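PDB 2WVQ: small S protein from Podospora anserina, which forms the [het-s] prion and, on meeting het-S from incompatible cells, triggers a lethal reaction that blocks viable heterokaryons. Local coordinates for residues Ser57-Ala62 / Glu173-Phe178. The protein carries 2 engineered substitutions. Numbering follows the deposited sequence.
Sequences SRWGEA and ELEKAF
The carbonyl oxygen of Leu174 receives the indole N-H of Trp59, with NE1 3.1 Å from O; the bond is weak, because the N-H meets its acceptor at 128°, well short of straight. It lies in the globular HeLo domain of the protein, a mainly helical fold, and joins the C-terminal ends of helices 42-62 and 157-176. Leu174 O is also taken, again weakly, by Ala177 N, so two weak donors share this oxygen near the C-terminal end of its helix.

Trp59 carries most of the contact. Its CG stands anti to the backbone N (chi1 179°), which sends the indole straight out from its own helix toward the other. Leu174 sits over one face, its CG 3.8 Å from the centroid of the six-membered ring in a CH-pi contact, and CB of the same leucine backs the pyrrole part. Phe178, four residues on from Leu174, completes the grip: the edge of the indole points toward the phenyl face in an offset T-shaped pair, planes at 71° and centroids 5.7 Å apart.

Ala84 and Ile87 of helix 79-108 pack against Leu174, and Phe22 meets the Trp59 ring, which is buried in the fold. Glu175 closes the contact with its aliphatic part, while its carboxylate forms a salt bridge with Arg55, one turn earlier on the tryptophan's helix. With CG beside its backbone N, Glu175 lays that methylene 4.0 Å from Trp59 CD1.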
ATOM      1  N   SER A  57     -19.247  -3.318   1.880  1.00 28.03           N
ATOM      2  CA  SER A  57     -20.336  -4.264   2.048  1.00 28.21           C
ATOM      3  C   SER A  57     -21.558  -4.013   1.118  1.00 26.92           C
ATOM      4  O   SER A  57     -22.175  -4.980   0.701  1.00 26.20           O
ATOM      5  CB  SER A  57     -20.718  -4.459   3.503  1.00 29.13           C
ATOM      6  OG  SER A  57     -21.704  -3.569   3.913  1.00 31.67           O
ATOM      7  N   ARG A  58     -21.886  -2.751   0.814  1.00 25.52           N
ATOM      8  CA  ARG A  58     -22.917  -2.422  -0.151  1.00 25.41           C
ATOM      9  C   ARG A  58     -22.685  -3.108  -1.475  1.00 25.29           C
ATOM     10  O   ARG A  58     -23.639  -3.595  -2.070  1.00 24.08           O
ATOM     11  CB  ARG A  58     -23.140  -0.920  -0.351  1.00 24.56           C
ATOM     12  CG  ARG A  58     -24.524  -0.533  -1.038  1.00 25.46           C
ATOM     13  CD  ARG A  58     -24.596   0.968  -1.305  1.00 26.01           C
ATOM     14  NE  ARG A  58     -24.309   1.702  -0.065  1.00 28.04           N
ATOM     15  CZ  ARG A  58     -23.347   2.616   0.129  1.00 28.96           C
ATOM     16  NH1 ARG A  58     -22.544   2.986  -0.849  1.00 27.76           N
ATOM     17  NH2 ARG A  58     -23.217   3.182   1.328  1.00 29.10           N
ATOM     18  N   TRP A  59     -21.425  -3.136  -1.928  1.00 25.70           N
ATOM     19  CA  TRP A  59     -21.046  -3.822  -3.137  1.00 25.37           C
ATOM     20  C   TRP A  59     -21.369  -5.307  -3.122  1.00 26.00           C
ATOM     21  O   TRP A  59     -21.893  -5.837  -4.120  1.00 25.16           O
ATOM     22  CB  TRP A  59     -19.560  -3.630  -3.480  1.00 25.26           C
ATOM     23  CG  TRP A  59     -19.202  -4.365  -4.729  1.00 24.74           C
ATOM     24  CD1 TRP A  59     -19.342  -3.917  -6.000  1.00 24.21           C
ATOM     25  CD2 TRP A  59     -18.661  -5.684  -4.821  1.00 24.06           C
ATOM     26  NE1 TRP A  59     -18.939  -4.881  -6.888  1.00 22.44           N
ATOM     27  CE2 TRP A  59     -18.511  -5.975  -6.188  1.00 22.80           C
ATOM     28  CE3 TRP A  59     -18.287  -6.652  -3.872  1.00 23.71           C
ATOM     29  CZ2 TRP A  59     -17.980  -7.184  -6.649  1.00 24.02           C
ATOM     30  CZ3 TRP A  59     -17.747  -7.854  -4.330  1.00 25.31           C
ATOM     31  CH2 TRP A  59     -17.613  -8.116  -5.709  1.00 25.85           C
ATOM     32  N   GLY A  60     -21.019  -5.989  -2.036  1.00 25.30           N
ATOM     33  CA  GLY A  60     -21.323  -7.416  -1.936  1.00 25.62           C
ATOM     34  C   GLY A  60     -22.814  -7.671  -1.999  1.00 26.20           C
ATOM     35  O   GLY A  60     -23.260  -8.672  -2.598  1.00 25.60           O
ATOM     36  N   GLU A  61     -23.599  -6.766  -1.406  1.00 26.20           N
ATOM     37  CA  GLU A  61     -25.067  -6.882  -1.455  1.00 26.41           C
ATOM     38  C   GLU A  61     -25.616  -6.644  -2.858  1.00 26.00           C
ATOM     39  O   GLU A  61     -26.559  -7.348  -3.291  1.00 25.06           O
ATOM     40  CB  GLU A  61     -25.715  -5.886  -0.465  1.00 26.64           C
ATOM     41  CG  GLU A  61     -27.245  -5.965  -0.323  1.00 32.18           C
ATOM     42  CD  GLU A  61     -27.731  -7.197   0.432  1.00 39.47           C
ATOM     43  OE1 GLU A  61     -26.901  -8.006   0.891  1.00 41.91           O
ATOM     44  OE2 GLU A  61     -28.961  -7.358   0.583  1.00 43.11           O
ATOM     45  N   ALA A  62     -25.050  -5.647  -3.550  1.00 24.90           N
ATOM     46  CA  ALA A  62     -25.482  -5.240  -4.887  1.00 24.81           C
ATOM     47  C   ALA A  62     -25.304  -6.362  -5.923  1.00 26.11           C
ATOM     48  O   ALA A  62     -26.146  -6.592  -6.815  1.00 24.89           O
ATOM     49  CB  ALA A  62     -24.699  -4.028  -5.321  1.00 24.20           C
ATOM     50  N   GLU A 173     -13.218   0.429  -8.488  1.00 38.48           N
ATOM     51  CA  GLU A 173     -12.848  -0.637  -9.434  1.00 38.99           C
ATOM     52  C   GLU A 173     -13.879  -1.787  -9.464  1.00 39.12           C
ATOM     53  O   GLU A 173     -14.269  -2.255 -10.549  1.00 39.84           O
ATOM     54  CB  GLU A 173     -11.458  -1.186  -9.093  1.00 38.86           C
ATOM     55  CG  GLU A 173     -10.300  -0.570  -9.867  1.00 40.60           C
ATOM     56  CD  GLU A 173      -9.001  -1.375  -9.720  1.00 40.64           C
ATOM     57  OE1 GLU A 173      -8.561  -2.018 -10.709  1.00 40.66           O
ATOM     58  OE2 GLU A 173      -8.410  -1.363  -8.611  1.00 42.98           O
ATOM     59  N   LEU A 174     -14.312  -2.217  -8.279  1.00 39.10           N
ATOM     60  CA  LEU A 174     -15.333  -3.271  -8.077  1.00 39.32           C
ATOM     61  C   LEU A 174     -16.684  -2.911  -8.663  1.00 39.84           C
ATOM     62  O   LEU A 174     -17.344  -3.752  -9.295  1.00 40.27           O
ATOM     63  CB  LEU A 174     -15.520  -3.534  -6.583  1.00 38.32           C
ATOM     64  CG  LEU A 174     -15.092  -4.783  -5.817  1.00 40.07           C
ATOM     65  CD1 LEU A 174     -14.121  -5.692  -6.542  1.00 40.03           C
ATOM     66  CD2 LEU A 174     -14.619  -4.453  -4.407  1.00 37.93           C
ATOM     67  N   GLU A 175     -17.113  -1.676  -8.417  1.00 39.86           N
ATOM     68  CA  GLU A 175     -18.367  -1.161  -8.962  1.00 39.82           C
ATOM     69  C   GLU A 175     -18.322  -0.981 -10.491  1.00 40.56           C
ATOM     70  O   GLU A 175     -19.343  -1.083 -11.152  1.00 40.50           O
ATOM     71  CB  GLU A 175     -18.770   0.148  -8.263  1.00 39.10           C
ATOM     72  CG  GLU A 175     -19.299  -0.010  -6.832  1.00 38.46           C
ATOM     73  CD  GLU A 175     -19.421   1.336  -6.102  1.00 39.31           C
ATOM     74  OE1 GLU A 175     -19.538   1.367  -4.854  1.00 34.72           O
ATOM     75  OE2 GLU A 175     -19.387   2.373  -6.784  1.00 40.06           O
ATOM     76  N   LYS A 176     -17.135  -0.703 -11.040  1.00 41.39           N
ATOM     77  CA  LYS A 176     -16.929  -0.564 -12.484  1.00 41.44           C
ATOM     78  C   LYS A 176     -17.108  -1.910 -13.222  1.00 41.26           C
ATOM     79  O   LYS A 176     -17.551  -1.936 -14.369  1.00 40.63           O
ATOM     80  CB  LYS A 176     -15.526   0.026 -12.773  1.00 41.97           C
ATOM     81  CG  LYS A 176     -15.411   0.979 -13.982  1.00 43.18           C
ATOM     82  CD  LYS A 176     -15.172   0.217 -15.314  1.00 44.71           C
ATOM     83  CE  LYS A 176     -15.393   1.082 -16.543  1.00 44.47           C
ATOM     84  NZ  LYS A 176     -14.429   2.232 -16.626  1.00 46.67           N
ATOM     85  N   ALA A 177     -16.747  -3.018 -12.574  1.00 40.53           N
ATOM     86  CA  ALA A 177     -16.750  -4.324 -13.237  1.00 40.40           C
ATOM     87  C   ALA A 177     -18.131  -5.012 -13.279  1.00 40.34           C
ATOM     88  O   ALA A 177     -18.281  -6.078 -13.884  1.00 39.50           O
ATOM     89  CB  ALA A 177     -15.700  -5.244 -12.601  1.00 40.22           C
ATOM     90  N   PHE A 178     -19.127  -4.404 -12.629  1.00 40.42           N
ATOM     91  CA  PHE A 178     -20.467  -4.992 -12.516  1.00 40.46           C
ATOM     92  C   PHE A 178     -21.574  -3.954 -12.765  1.00 41.37           C
ATOM     93  O   PHE A 178     -21.399  -2.776 -12.431  1.00 42.17           O
ATOM     94  CB  PHE A 178     -20.621  -5.709 -11.159  1.00 39.54           C
ATOM     95  CG  PHE A 178     -19.675  -6.869 -10.988  1.00 38.35           C
ATOM     96  CD1 PHE A 178     -18.367  -6.676 -10.522  1.00 37.63           C
ATOM     97  CD2 PHE A 178     -20.075  -8.162 -11.311  1.00 36.03           C
ATOM     98  CE1 PHE A 178     -17.499  -7.767 -10.396  1.00 35.57           C
ATOM     99  CE2 PHE A 178     -19.219  -9.235 -11.168  1.00 36.12           C
ATOM    100  CZ  PHE A 178     -17.922  -9.030 -10.719  1.00 35.41           C
TER